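Local coordinates for protein NADP-dependent glyceraldehyde-3-phosphate dehydrogenase (Bacillus halodurans, PDB 3PRL) that probably oxidises glyceraldehyde 3-phosphate with NADP+ in a non-phosphorylating reaction, as a member of the aldehyde dehydrogenase family, at residues Q319-S324 with D328-P333. Residues are numbered along the deposited sequence; the frame is centred on the assembly and turned at random.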
ATOM      1  N   GLN D 319     -26.833 -38.849  -7.934  1.00 46.20           N
ATOM      2  CA  GLN D 319     -25.497 -39.344  -8.287  1.00 45.77           C
ATOM      3  C   GLN D 319     -24.580 -39.382  -7.055  1.00 44.58           C
ATOM      4  O   GLN D 319     -23.523 -40.027  -7.078  1.00 44.59           O
ATOM      5  CB  GLN D 319     -24.854 -38.459  -9.366  1.00 45.80           C
ATOM      6  CG  GLN D 319     -24.875 -38.987 -10.801  1.00 46.16           C
ATOM      7  CD  GLN D 319     -23.718 -38.415 -11.650  1.00 46.44           C
ATOM      8  OE1 GLN D 319     -23.030 -37.469 -11.242  1.00 45.13           O
ATOM      9  NE2 GLN D 319     -23.503 -38.997 -12.825  1.00 46.64           N
ATOM     10  N   LEU D 320     -24.970 -38.671  -5.993  1.00 43.21           N
ATOM     11  CA  LEU D 320     -24.174 -38.635  -4.759  1.00 41.51           C
ATOM     12  C   LEU D 320     -24.211 -39.979  -4.046  1.00 41.19           C
ATOM     13  O   LEU D 320     -25.285 -40.556  -3.843  1.00 41.30           O
ATOM     14  CB  LEU D 320     -24.642 -37.519  -3.808  1.00 40.40           C
ATOM     15  CG  LEU D 320     -24.806 -36.113  -4.384  1.00 37.96           C
ATOM     16  CD1 LEU D 320     -25.450 -35.209  -3.359  1.00 39.57           C
ATOM     17  CD2 LEU D 320     -23.480 -35.517  -4.896  1.00 39.51           C
ATOM     18  N   THR D 321     -23.028 -40.463  -3.676  1.00 40.85           N
ATOM     19  CA  THR D 321     -22.883 -41.714  -2.936  1.00 41.15           C
ATOM     20  C   THR D 321     -23.033 -41.456  -1.443  1.00 40.38           C
ATOM     21  O   THR D 321     -22.618 -40.406  -0.939  1.00 40.16           O
ATOM     22  CB  THR D 321     -21.498 -42.373  -3.180  1.00 41.60           C
ATOM     23  OG1 THR D 321     -20.468 -41.519  -2.669  1.00 43.44           O
ATOM     24  CG2 THR D 321     -21.256 -42.615  -4.663  1.00 44.62           C
ATOM     25  N   VAL D 322     -23.629 -42.422  -0.747  1.00 40.08           N
ATOM     26  CA  VAL D 322     -23.901 -42.340   0.687  1.00 39.17           C
ATOM     27  C   VAL D 322     -23.179 -43.461   1.437  1.00 39.36           C
ATOM     28  O   VAL D 322     -23.264 -44.628   1.038  1.00 40.04           O
ATOM     29  CB  VAL D 322     -25.419 -42.430   0.974  1.00 39.34           C
ATOM     30  CG1 VAL D 322     -26.131 -41.203   0.468  1.00 40.89           C
ATOM     31  CG2 VAL D 322     -26.045 -43.709   0.342  1.00 42.11           C
ATOM     32  N   GLY D 323     -22.467 -43.117   2.513  1.00 38.74           N
ATOM     33  CA  GLY D 323     -21.750 -44.131   3.301  1.00 38.72           C
ATOM     34  C   GLY D 323     -20.763 -43.589   4.321  1.00 38.14           C
ATOM     35  O   GLY D 323     -20.918 -42.465   4.819  1.00 36.83           O
ATOM     36  N   SER D 324     -19.743 -44.391   4.632  1.00 38.61           N
ATOM     37  CA  SER D 324     -18.725 -44.017   5.631  1.00 38.59           C
ATOM     38  C   SER D 324     -17.549 -43.134   5.109  1.00 38.88           C
ATOM     39  O   SER D 324     -17.228 -43.150   3.909  1.00 38.52           O
ATOM     40  CB  SER D 324     -18.203 -45.276   6.335  1.00 38.87           C
ATOM     41  OG  SER D 324     -17.374 -46.038   5.485  1.00 32.86           O
ATOM     42  N   ASP D 328     -14.818 -42.631   1.272  1.00 40.03           N
ATOM     43  CA  ASP D 328     -14.846 -41.407   0.456  1.00 39.24           C
ATOM     44  C   ASP D 328     -16.236 -41.093  -0.127  1.00 38.77           C
ATOM     45  O   ASP D 328     -16.341 -40.544  -1.232  1.00 38.72           O
ATOM     46  CB  ASP D 328     -13.834 -41.505  -0.702  1.00 40.21           C
ATOM     47  CG  ASP D 328     -12.681 -40.554  -0.560  1.00 39.14           C
ATOM     48  OD1 ASP D 328     -12.918 -39.359  -0.293  1.00 39.09           O
ATOM     49  OD2 ASP D 328     -11.528 -41.003  -0.740  1.00 40.01           O
ATOM     50  N   ALA D 329     -17.295 -41.449   0.594  1.00 38.28           N
ATOM     51  CA  ALA D 329     -18.653 -41.078   0.180  1.00 37.76           C
ATOM     52  C   ALA D 329     -18.828 -39.556   0.148  1.00 36.58           C
ATOM     53  O   ALA D 329     -18.179 -38.824   0.914  1.00 36.20           O
ATOM     54  CB  ALA D 329     -19.692 -41.724   1.096  1.00 38.00           C
ATOM     55  N   ASP D 330     -19.682 -39.080  -0.756  1.00 35.78           N
ATOM     56  CA  ASP D 330     -19.987 -37.647  -0.853  1.00 34.39           C
ATOM     57  C   ASP D 330     -20.755 -37.192   0.389  1.00 33.69           C
ATOM     58  O   ASP D 330     -20.472 -36.130   0.968  1.00 33.18           O
ATOM     59  CB  ASP D 330     -20.808 -37.348  -2.114  1.00 34.43           C
ATOM     60  CG  ASP D 330     -20.078 -37.712  -3.396  1.00 34.83           C
ATOM     61  OD1 ASP D 330     -18.991 -37.155  -3.651  1.00 34.32           O
ATOM     62  OD2 ASP D 330     -20.610 -38.546  -4.164  1.00 35.39           O
ATOM     63  N   ILE D 331     -21.713 -38.029   0.788  1.00 33.47           N
ATOM     64  CA  ILE D 331     -22.540 -37.807   1.952  1.00 32.83           C
ATOM     65  C   ILE D 331     -22.205 -38.809   3.050  1.00 33.21           C
ATOM     66  O   ILE D 331     -22.536 -39.988   2.959  1.00 33.88           O
ATOM     67  CB  ILE D 331     -24.034 -37.897   1.582  1.00 33.17           C
ATOM     68  CG1 ILE D 331     -24.333 -37.160   0.260  1.00 32.76           C
ATOM     69  CG2 ILE D 331     -24.908 -37.420   2.744  1.00 32.67           C
ATOM     70  CD1 ILE D 331     -24.150 -35.606   0.289  1.00 32.54           C
ATOM     71  N   THR D 332     -21.521 -38.340   4.083  1.00 33.06           N
ATOM     72  CA  THR D 332     -21.229 -39.182   5.240  1.00 33.21           C
ATOM     73  C   THR D 332     -22.113 -38.779   6.423  1.00 33.10           C
ATOM     74  O   THR D 332     -22.879 -37.805   6.317  1.00 32.69           O
ATOM     75  CB  THR D 332     -19.723 -39.169   5.615  1.00 33.06           C
ATOM     76  OG1 THR D 332     -19.226 -37.826   5.672  1.00 32.20           O
ATOM     77  CG2 THR D 332     -18.918 -39.966   4.594  1.00 33.23           C
ATOM     78  N   PRO D 333     -22.008 -39.514   7.552  1.00 33.38           N
ATOM     79  CA  PRO D 333     -22.841 -39.227   8.715  1.00 33.40           C
ATOM     80  C   PRO D 333     -22.579 -37.839   9.298  1.00 32.64           C
ATOM     81  O   PRO D 333     -21.446 -37.339   9.254  1.00 31.72           O
ATOM     82  CB  PRO D 333     -22.428 -40.314   9.720  1.00 33.94           C
ATOM     83  CG  PRO D 333     -21.780 -41.384   8.899  1.00 33.46           C
ATOM     84  CD  PRO D 333     -21.098 -40.648   7.808  1.00 33.85           C
TER
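The carboxylate of D330 meets T321 at one edge and over one face. At the edge, T321 N donates to D330 OD2 on its anti lone pair, 3.1 Å and almost straight. Over the face sits T321 OG1, which in turn accepts D330 N at 3.2 Å. D330 can do both jobs because its CG is anti to the carbonyl carbon (chi1 -61°), bringing the carboxylate round beside its own N-H. L320 CA approaches D330 OD2 obliquely, 3.6 Å away, from the side of the plane opposite OG1. With an alanine at D330, T321 N would probably be left without its acceptor, while the bond from the backbone N-H of residue 330 to the T321 hydroxyl could persist.

The backbones take over next. T321 O accepts I331 N (3.1 Å) and G323 N donates to I331 O (3.2 Å), so both polar groups of I331 are gripped by the residues flanking V322. The A329 methyl points at the other segment and rests against G323 N. Further along, T332 CG2 comes to 3.2 Å from G323 O, while the T332 hydroxyl turns to A100 O.

On the apolar side, I331 runs its CD1 to L320 CD1 at 3.9 Å, with V322 CG1 resting on its CB. Helix 274-286 continues this packing through V282 and F286, and P370 of strand 367-374 touches L320, V322 and I331.

The bonding pattern is that of an isolated parallel beta-bridge, V322 with I331, which draws together two runs of the same irregular connection. That connection joins helix 303-317 to helix 337-352 in the catalytic domain of the aldehyde dehydrogenase fold; within it, the side chain of T332 lies about 9 Å from that of F162, which binds NADP+.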